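Local coordinates for ESX-5 secretion system protein EccC5 (Mycobacterium tuberculosis, PDB 6J18), which binds and hydrolyses ATP, through FtsK/SpoIIIE-type domains such as this C-terminal one, in the ESX-5 type VII secretion system that secretes EsxN and a number of PE_PGRS and PPE proteins, at residues S220-N230 / D254-A263; L175-P185 / W198-L206. All coordinates share one frame; numbering follows the deposited sequence.

Contact 1: residues S220-N230 / D254-A263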
loop_
_atom_site.group_PDB
_atom_site.type_symbol
_atom_site.label_atom_id
_atom_site.label_comp_id
_atom_site.label_asym_id
_atom_site.label_seq_id
_atom_site.Cartn_x
_atom_site.Cartn_y
_atom_site.Cartn_z
ATOM N N SER A 220 18.706 -4.392 4.853
ATOM C CA SER A 220 17.457 -3.690 4.543
ATOM C C SER A 220 16.960 -2.797 5.669
ATOM O O SER A 220 16.763 -3.256 6.793
ATOM C CB SER A 220 16.365 -4.697 4.180
ATOM O OG SER A 220 15.109 -4.055 4.046
ATOM N N PRO A 221 16.761 -1.510 5.361
ATOM C CA PRO A 221 16.340 -0.510 6.347
ATOM C C PRO A 221 14.932 -0.779 6.856
ATOM O O PRO A 221 14.535 -0.256 7.896
ATOM C CB PRO A 221 16.394 0.811 5.564
ATOM C CG PRO A 221 17.123 0.501 4.287
ATOM C CD PRO A 221 16.879 -0.939 4.011
ATOM N N LEU A 222 14.192 -1.602 6.121
ATOM C CA LEU A 222 12.797 -1.882 6.434
ATOM C C LEU A 222 12.644 -3.031 7.428
ATOM O O LEU A 222 11.526 -3.441 7.736
ATOM C CB LEU A 222 12.028 -2.206 5.152
ATOM C CG LEU A 222 12.045 -1.152 4.043
ATOM C CD1 LEU A 222 11.144 -1.573 2.893
ATOM C CD2 LEU A 222 11.634 0.211 4.578
ATOM N N HIS A 223 13.763 -3.545 7.930
ATOM C CA HIS A 223 13.734 -4.739 8.773
ATOM C C HIS A 223 13.053 -4.490 10.118
ATOM O O HIS A 223 12.577 -5.428 10.758
ATOM C CB HIS A 223 15.153 -5.274 8.997
ATOM C CG HIS A 223 15.935 -4.518 10.026
ATOM N ND1 HIS A 223 16.635 -3.368 9.734
ATOM C CD2 HIS A 223 16.134 -4.755 11.344
ATOM C CE1 HIS A 223 17.228 -2.925 10.829
ATOM N NE2 HIS A 223 16.940 -3.749 11.820
ATOM N N LYS A 224 12.997 -3.231 10.542
ATOM C CA LYS A 224 12.396 -2.888 11.828
ATOM C C LYS A 224 10.867 -2.877 11.785
ATOM O O LYS A 224 10.213 -2.893 12.827
ATOM C CB LYS A 224 12.906 -1.528 12.314
ATOM C CG LYS A 224 14.292 -1.568 12.941
ATOM C CD LYS A 224 14.642 -0.236 13.587
ATOM C CE LYS A 224 16.025 -0.269 14.221
ATOM N NZ LYS A 224 16.475 1.084 14.654
ATOM N N ALA A 225 10.299 -2.852 10.583
ATOM C CA ALA A 225 8.846 -2.842 10.429
ATOM C C ALA A 225 8.293 -4.242 10.196
ATOM O O ALA A 225 7.096 -4.478 10.357
ATOM C CB ALA A 225 8.439 -1.931 9.290
ATOM N N VAL A 226 9.173 -5.161 9.812
ATOM C CA VAL A 226 8.788 -6.543 9.529
ATOM C C VAL A 226 7.990 -7.235 10.655
ATOM O O VAL A 226 6.996 -7.905 10.367
ATOM C CB VAL A 226 10.037 -7.398 9.195
ATOM C CG1 VAL A 226 9.663 -8.865 9.033
ATOM C CG2 VAL A 226 10.720 -6.872 7.941
ATOM N N PRO A 227 8.398 -7.072 11.933
ATOM C CA PRO A 227 7.643 -7.780 12.978
ATOM C C PRO A 227 6.176 -7.360 13.129
ATOM O O PRO A 227 5.421 -8.061 13.802
ATOM C CB PRO A 227 8.415 -7.434 14.257
ATOM C CG PRO A 227 9.790 -7.135 13.796
ATOM C CD PRO A 227 9.606 -6.432 12.489
ATOM N N PHE A 228 5.777 -6.248 12.519
ATOM C CA PHE A 228 4.416 -5.743 12.690
ATOM C C PHE A 228 3.493 -6.126 11.538
ATOM O O PHE A 228 2.284 -5.900 11.606
ATOM C CB PHE A 228 4.433 -4.221 12.852
ATOM C CG PHE A 228 5.270 -3.746 14.004
ATOM C CD1 PHE A 228 4.779 -3.792 15.298
ATOM C CD2 PHE A 228 6.547 -3.255 13.793
ATOM C CE1 PHE A 228 5.548 -3.359 16.362
ATOM C CE2 PHE A 228 7.321 -2.817 14.853
ATOM C CZ PHE A 228 6.820 -2.870 16.138
ATOM N N VAL A 229 4.064 -6.707 10.490
ATOM C CA VAL A 229 3.310 -7.057 9.287
ATOM C C VAL A 229 2.190 -8.053 9.583
ATOM O O VAL A 229 1.071 -7.914 9.085
ATOM C CB VAL A 229 4.242 -7.640 8.201
ATOM C CG1 VAL A 229 3.439 -8.325 7.099
ATOM C CG2 VAL A 229 5.139 -6.552 7.629
ATOM N N ASN A 230 2.491 -9.046 10.414
ATOM C CA ASN A 230 1.558 -10.133 10.681
ATOM C C ASN A 230 0.401 -9.733 11.597
ATOM O O ASN A 230 -0.651 -10.370 11.589
ATOM C CB ASN A 230 2.305 -11.324 11.281
ATOM C CG ASN A 230 1.783 -12.651 10.776
ATOM O OD1 ASN A 230 1.387 -12.772 9.616
ATOM N ND2 ASN A 230 1.784 -13.656 11.642
ATOM N N ASP A 254 14.351 -10.019 0.126
ATOM C CA ASP A 254 13.930 -8.845 0.881
ATOM C C ASP A 254 12.993 -9.269 2.010
ATOM O O ASP A 254 11.953 -9.877 1.757
ATOM C CB ASP A 254 13.247 -7.827 -0.037
ATOM C CG ASP A 254 12.953 -6.514 0.662
ATOM O OD1 ASP A 254 11.980 -6.455 1.442
ATOM O OD2 ASP A 254 13.699 -5.538 0.431
ATOM N N PRO A 255 13.363 -8.949 3.261
ATOM C CA PRO A 255 12.597 -9.379 4.438
ATOM C C PRO A 255 11.178 -8.815 4.479
ATOM O O PRO A 255 10.291 -9.448 5.050
ATOM C CB PRO A 255 13.430 -8.848 5.612
ATOM C CG PRO A 255 14.230 -7.731 5.040
ATOM C CD PRO A 255 14.536 -8.140 3.631
ATOM N N MET A 256 10.964 -7.647 3.880
ATOM C CA MET A 256 9.631 -7.052 3.854
ATOM C C MET A 256 8.740 -7.749 2.830
ATOM O O MET A 256 7.585 -8.058 3.115
ATOM C CB MET A 256 9.710 -5.553 3.553
ATOM C CG MET A 256 8.351 -4.874 3.425
ATOM S SD MET A 256 7.296 -5.104 4.874
ATOM C CE MET A 256 8.096 -4.027 6.060
ATOM N N LEU A 257 9.284 -7.996 1.642
ATOM C CA LEU A 257 8.538 -8.680 0.590
ATOM C C LEU A 257 8.192 -10.110 0.996
ATOM O O LEU A 257 7.119 -10.617 0.666
ATOM C CB LEU A 257 9.332 -8.681 -0.719
ATOM C CG LEU A 257 9.604 -7.314 -1.351
ATOM C CD1 LEU A 257 10.364 -7.470 -2.661
ATOM C CD2 LEU A 257 8.304 -6.555 -1.569
ATOM N N ARG A 258 9.107 -10.752 1.713
ATOM C CA ARG A 258 8.884 -12.101 2.221
ATOM C C ARG A 258 7.792 -12.115 3.285
ATOM O O ARG A 258 6.939 -13.000 3.303
ATOM C CB ARG A 258 10.181 -12.673 2.795
ATOM C CG ARG A 258 10.013 -13.999 3.521
ATOM C CD ARG A 258 11.326 -14.532 4.107
ATOM N NE ARG A 258 12.396 -13.537 4.161
ATOM C CZ ARG A 258 13.334 -13.381 3.228
ATOM N NH1 ARG A 258 13.359 -14.175 2.168
ATOM N NH2 ARG A 258 14.258 -12.440 3.369
ATOM N N ALA A 259 7.830 -11.125 4.169
ATOM C CA ALA A 259 6.839 -11.009 5.233
ATOM C C ALA A 259 5.456 -10.726 4.655
ATOM O O ALA A 259 4.450 -11.226 5.157
ATOM C CB ALA A 259 7.237 -9.919 6.216
ATOM N N LEU A 260 5.413 -9.924 3.597
ATOM C CA LEU A 260 4.152 -9.598 2.946
ATOM C C LEU A 260 3.572 -10.821 2.239
ATOM O O LEU A 260 2.357 -11.014 2.216
ATOM C CB LEU A 260 4.340 -8.443 1.959
ATOM C CG LEU A 260 4.539 -7.067 2.601
ATOM C CD1 LEU A 260 4.853 -6.012 1.552
ATOM C CD2 LEU A 260 3.316 -6.670 3.416
ATOM N N HIS A 261 4.443 -11.648 1.667
ATOM C CA HIS A 261 4.001 -12.876 1.016
ATOM C C HIS A 261 3.504 -13.877 2.054
ATOM O O HIS A 261 2.523 -14.584 1.827
ATOM C CB HIS A 261 5.129 -13.490 0.184
ATOM C CG HIS A 261 4.727 -14.725 -0.561
ATOM N ND1 HIS A 261 3.411 -15.036 -0.833
ATOM C CD2 HIS A 261 5.465 -15.731 -1.087
ATOM C CE1 HIS A 261 3.357 -16.178 -1.494
ATOM N NE2 HIS A 261 4.591 -16.620 -1.662
ATOM N N GLN A 262 4.186 -13.929 3.194
ATOM C CA GLN A 262 3.790 -14.815 4.282
ATOM C C GLN A 262 2.448 -14.393 4.870
ATOM O O GLN A 262 1.697 -15.221 5.383
ATOM C CB GLN A 262 4.861 -14.838 5.375
ATOM C CG GLN A 262 5.944 -15.884 5.162
ATOM C CD GLN A 262 7.040 -15.807 6.206
ATOM O OE1 GLN A 262 6.974 -15.000 7.135
ATOM N NE2 GLN A 262 8.055 -16.649 6.061
ATOM N N ALA A 263 2.152 -13.100 4.791
ATOM C CA ALA A 263 0.880 -12.573 5.273
ATOM C C ALA A 263 -0.189 -12.644 4.186
ATOM O O ALA A 263 -1.302 -12.148 4.367
ATOM C CB ALA A 263 1.050 -11.143 5.759
HETATM O O HOH W 1 4.012 -11.972 7.935
#

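Contact 2: residues L175-P185 / W198-L206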
loop_
_atom_site.group_PDB
_atom_site.type_symbol
_atom_site.label_atom_id
_atom_site.label_comp_id
_atom_site.label_asym_id
_atom_site.label_seq_id
_atom_site.Cartn_x
_atom_site.Cartn_y
_atom_site.Cartn_z
ATOM N N LEU A 175 9.421 5.008 13.038
ATOM C CA LEU A 175 8.186 4.276 12.784
ATOM C C LEU A 175 8.074 3.043 13.672
ATOM O O LEU A 175 7.013 2.768 14.231
ATOM C CB LEU A 175 8.097 3.869 11.312
ATOM C CG LEU A 175 6.869 3.035 10.944
ATOM C CD1 LEU A 175 5.592 3.793 11.275
ATOM C CD2 LEU A 175 6.903 2.641 9.474
ATOM N N ALA A 176 9.172 2.305 13.797
ATOM C CA ALA A 176 9.198 1.099 14.617
ATOM C C ALA A 176 8.913 1.418 16.083
ATOM O O ALA A 176 8.249 0.649 16.776
ATOM C CB ALA A 176 10.538 0.394 14.481
ATOM N N ALA A 177 9.417 2.557 16.545
ATOM C CA ALA A 177 9.196 2.990 17.919
ATOM C C ALA A 177 7.721 3.292 18.168
ATOM O O ALA A 177 7.186 2.979 19.230
ATOM C CB ALA A 177 10.048 4.208 18.236
ATOM N N ALA A 178 7.069 3.902 17.184
ATOM C CA ALA A 178 5.654 4.232 17.300
ATOM C C ALA A 178 4.802 2.967 17.279
ATOM O O ALA A 178 3.849 2.836 18.046
ATOM C CB ALA A 178 5.234 5.176 16.187
ATOM N N LEU A 179 5.158 2.036 16.400
ATOM C CA LEU A 179 4.424 0.784 16.267
ATOM C C LEU A 179 4.586 -0.098 17.503
ATOM O O LEU A 179 3.647 -0.781 17.914
ATOM C CB LEU A 179 4.881 0.028 15.017
ATOM C CG LEU A 179 4.547 0.675 13.671
ATOM C CD1 LEU A 179 5.141 -0.128 12.523
ATOM C CD2 LEU A 179 3.043 0.821 13.504
ATOM N N ALA A 180 5.777 -0.075 18.094
ATOM C CA ALA A 180 6.069 -0.885 19.273
ATOM C C ALA A 180 5.230 -0.455 20.472
ATOM O O ALA A 180 4.959 -1.252 21.371
ATOM C CB ALA A 180 7.549 -0.810 19.613
ATOM N N GLY A 181 4.822 0.809 20.481
ATOM C CA GLY A 181 4.021 1.340 21.567
ATOM C C GLY A 181 2.551 0.984 21.452
ATOM O O GLY A 181 1.792 1.149 22.404
ATOM N N ARG A 182 2.142 0.484 20.290
ATOM C CA ARG A 182 0.729 0.213 20.050
ATOM C C ARG A 182 0.297 -1.160 20.568
ATOM O O ARG A 182 -0.051 -2.059 19.799
ATOM C CB ARG A 182 0.415 0.354 18.563
ATOM C CG ARG A 182 0.620 1.776 18.069
ATOM C CD ARG A 182 -0.066 2.038 16.743
ATOM N NE ARG A 182 -0.206 3.471 16.498
ATOM C CZ ARG A 182 -0.789 3.995 15.425
ATOM N NH1 ARG A 182 -1.296 3.203 14.489
ATOM N NH2 ARG A 182 -0.871 5.312 15.290
ATOM N N GLU A 183 0.320 -1.289 21.891
ATOM C CA GLU A 183 -0.150 -2.475 22.598
ATOM C C GLU A 183 -0.223 -2.129 24.081
ATOM O O GLU A 183 0.420 -1.178 24.521
ATOM C CB GLU A 183 0.778 -3.666 22.361
ATOM C CG GLU A 183 2.157 -3.503 22.964
ATOM C CD GLU A 183 3.099 -4.614 22.556
ATOM O OE1 GLU A 183 2.925 -5.164 21.448
ATOM O OE2 GLU A 183 4.011 -4.939 23.344
ATOM N N PRO A 184 -1.011 -2.888 24.861
ATOM C CA PRO A 184 -1.099 -2.563 26.290
ATOM C C PRO A 184 0.214 -2.800 27.028
ATOM O O PRO A 184 1.052 -3.563 26.545
ATOM C CB PRO A 184 -2.181 -3.522 26.805
ATOM C CG PRO A 184 -2.925 -3.968 25.593
ATOM C CD PRO A 184 -1.922 -3.981 24.487
ATOM N N PRO A 185 0.398 -2.140 28.181
ATOM C CA PRO A 185 1.526 -2.453 29.063
ATOM C C PRO A 185 1.461 -3.907 29.514
ATOM O O PRO A 185 0.367 -4.464 29.599
ATOM C CB PRO A 185 1.332 -1.495 30.243
ATOM C CG PRO A 185 0.509 -0.380 29.697
ATOM C CD PRO A 185 -0.399 -1.008 28.685
ATOM N N TRP A 198 -5.533 1.052 24.945
ATOM C CA TRP A 198 -4.279 1.448 25.573
ATOM C C TRP A 198 -3.334 2.192 24.639
ATOM O O TRP A 198 -2.335 2.757 25.082
ATOM C CB TRP A 198 -3.594 0.220 26.162
ATOM C CG TRP A 198 -4.318 -0.271 27.369
ATOM C CD1 TRP A 198 -5.347 -1.165 27.402
ATOM C CD2 TRP A 198 -4.099 0.142 28.722
ATOM N NE1 TRP A 198 -5.771 -1.350 28.696
ATOM C CE2 TRP A 198 -5.020 -0.559 29.524
ATOM C CE3 TRP A 198 -3.207 1.027 29.333
ATOM C CZ2 TRP A 198 -5.073 -0.400 30.907
ATOM C CZ3 TRP A 198 -3.261 1.182 30.704
ATOM C CH2 TRP A 198 -4.187 0.472 31.478
ATOM N N TRP A 199 -3.651 2.198 23.350
ATOM C CA TRP A 199 -2.942 3.064 22.420
ATOM C C TRP A 199 -3.944 3.839 21.578
ATOM O O TRP A 199 -5.033 3.351 21.280
ATOM C CB TRP A 199 -1.984 2.267 21.527
ATOM C CG TRP A 199 -2.647 1.396 20.499
ATOM C CD1 TRP A 199 -2.953 0.071 20.622
ATOM C CD2 TRP A 199 -3.065 1.781 19.183
ATOM N NE1 TRP A 199 -3.542 -0.389 19.471
ATOM C CE2 TRP A 199 -3.623 0.643 18.569
ATOM C CE3 TRP A 199 -3.027 2.983 18.464
ATOM C CZ2 TRP A 199 -4.138 0.665 17.275
ATOM C CZ3 TRP A 199 -3.540 3.004 17.178
ATOM C CH2 TRP A 199 -4.087 1.853 16.597
ATOM N N SER A 200 -3.569 5.058 21.217
ATOM C CA SER A 200 -4.414 5.910 20.397
ATOM C C SER A 200 -3.581 6.533 19.294
ATOM O O SER A 200 -2.376 6.736 19.453
ATOM C CB SER A 200 -5.077 6.997 21.241
ATOM O OG SER A 200 -5.782 6.436 22.333
ATOM N N GLY A 201 -4.219 6.832 18.172
ATOM C CA GLY A 201 -3.518 7.453 17.069
ATOM C C GLY A 201 -4.087 7.063 15.725
ATOM O O GLY A 201 -4.929 6.170 15.633
ATOM N N PRO A 202 -3.615 7.730 14.666
ATOM C CA PRO A 202 -4.134 7.514 13.318
ATOM C C PRO A 202 -3.639 6.218 12.701
ATOM O O PRO A 202 -2.687 5.601 13.188
ATOM C CB PRO A 202 -3.587 8.710 12.545
ATOM C CG PRO A 202 -2.292 8.997 13.216
ATOM C CD PRO A 202 -2.516 8.711 14.679
ATOM N N GLU A 203 -4.317 5.809 11.633
ATOM C CA GLU A 203 -3.878 4.692 10.804
ATOM C C GLU A 203 -2.562 5.068 10.138
ATOM O O GLU A 203 -2.403 6.191 9.664
ATOM C CB GLU A 203 -4.948 4.334 9.763
ATOM C CG GLU A 203 -6.251 3.833 10.382
ATOM C CD GLU A 203 -6.100 2.457 10.991
ATOM O OE1 GLU A 203 -5.803 1.478 10.256
ATOM O OE2 GLU A 203 -6.263 2.352 12.223
ATOM N N ILE A 204 -1.610 4.141 10.131
ATOM C CA ILE A 204 -0.290 4.406 9.568
ATOM C C ILE A 204 -0.102 3.697 8.232
ATOM O O ILE A 204 -0.178 2.472 8.151
ATOM C CB ILE A 204 0.832 3.978 10.537
ATOM C CG1 ILE A 204 0.814 4.867 11.781
ATOM C CG2 ILE A 204 2.192 4.054 9.855
ATOM C CD1 ILE A 204 1.785 4.438 12.855
ATOM N N PHE A 205 0.134 4.480 7.184
ATOM C CA PHE A 205 0.405 3.931 5.862
ATOM C C PHE A 205 1.884 4.052 5.520
ATOM O O PHE A 205 2.384 5.153 5.284
ATOM C CB PHE A 205 -0.433 4.638 4.793
ATOM C CG PHE A 205 -1.907 4.355 4.881
ATOM C CD1 PHE A 205 -2.715 5.067 5.750
ATOM C CD2 PHE A 205 -2.484 3.380 4.081
ATOM C CE1 PHE A 205 -4.074 4.808 5.826
ATOM C CE2 PHE A 205 -3.841 3.117 4.152
ATOM C CZ PHE A 205 -4.636 3.832 5.024
ATOM N N LEU A 206 2.585 2.924 5.506
ATOM C CA LEU A 206 3.960 2.894 5.031
ATOM C C LEU A 206 3.956 2.649 3.530
ATOM O O LEU A 206 3.700 1.534 3.075
ATOM C CB LEU A 206 4.774 1.817 5.750
ATOM C CG LEU A 206 6.179 1.552 5.195
ATOM C CD1 LEU A 206 7.023 2.819 5.207
ATOM C CD2 LEU A 206 6.865 0.440 5.974
#

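Contact 1: residues S220-N230 / D254-A263
V229 and M256 meet at the tight centre of this contact. V229 CG2 lies 3.8 Å from M256 SD. The methionine chain starts with CG anti to its backbone N (chi1 176°) and then bends twice. This brings CE against L222 O and A225 CB, each 3.9 Å away. The other V229 branch, CG1, reaches toward the C-terminal end of helix 255-262 and A263 just beyond it. It touches L260 CD2 and A263 CB and comes within 3.6 Å of A259 O. V226 straddles the first turn, with CG1 on A259 CB and CG2 beside P255. At the start of the helix, S220 CB packs on P255 CG at 3.8 Å. D254 is the N-cap. Its OD1 takes M256 N and L257 N from opposite faces of the carboxylate plane. V239 of strand 237-244 touches M256 and L260. The N230 end is looser and exposed. There one water donates both to N230 OD1 and to A259 O, 2.9 Å from the latter. The direct contacts are carbon and sulfur packing, with some methyls set against backbone carbonyl oxygens. Loop and helix thus meet through van der Waals contacts and one bridging water, while the D254 cap serves its own helix.

Contact 2: residues L175-P185 / W198-L206
R182 lies stretched across the indole of W199. CB stands 3.8 Å from W199 CG, near the five-membered ring. CG moves on to W199 CD2. CD sits over the six-membered ring in a CH-pi contact, 3.7 Å from its centroid. NE and CZ follow at W199 CZ3, with CZ 3.4 Å from it. The guanidinium is nearly parallel to the indole, the planes 16° apart. I204 CD1 covers its opposite face, so the flat group is sandwiched. At the tip, NH2 donates to P202 O at 2.8 Å. P202 O lies near the guanidinium plane, and NH2 lies in the carbonyl plane of P202. NH1 adds a weak bond to the same oxygen and a second bond to V235 O. With W199 CG set between the backbone N and the carbonyl carbon (chi1 71°), the indole turns one face to the R182 chain. R182 is itself the centre of an inverse gamma turn just after helix 165-180. This helix packs on the parallel core of the mixed central sheet of the FtsK-type ATPase domain, where strand 203-208 lies between 137-143 and 237-244. Its last turns, 175-180, run at 148° to strand residues 203-206. Here L175 CD1 meets I204 CG2 at 3.7 Å, while L179 CD2 touches I204 CD1. Towards the exposed end, P184 CB lies over one face of the W198 ring. P185 CD approaches W198 CE3 to 3.5 Å, and L193 of helix 190-194 touches both P184 and W198.

The first of the four segments from the N terminus, 175-185, ends helix 165-180 and forms the turn after it. Contact 2 closes the loop that holds helix 190-194, bringing 198-206 back along 175-185. The chain then runs through strand 203-208 into 220-230. Contact 1 closes next, after helix 232-235 and strand 237-244, when 254-263 returns to that loop. The two contacts are in series and neither nest nor cross. Their centres are about 17 Å apart, yet they touch: F228 CE1 lies 3.6 Å from L179 O, and K224 O packs on A176 CB. Loop 220-230 therefore joins helix 165-180 to helix 255-262 beside the central sheet.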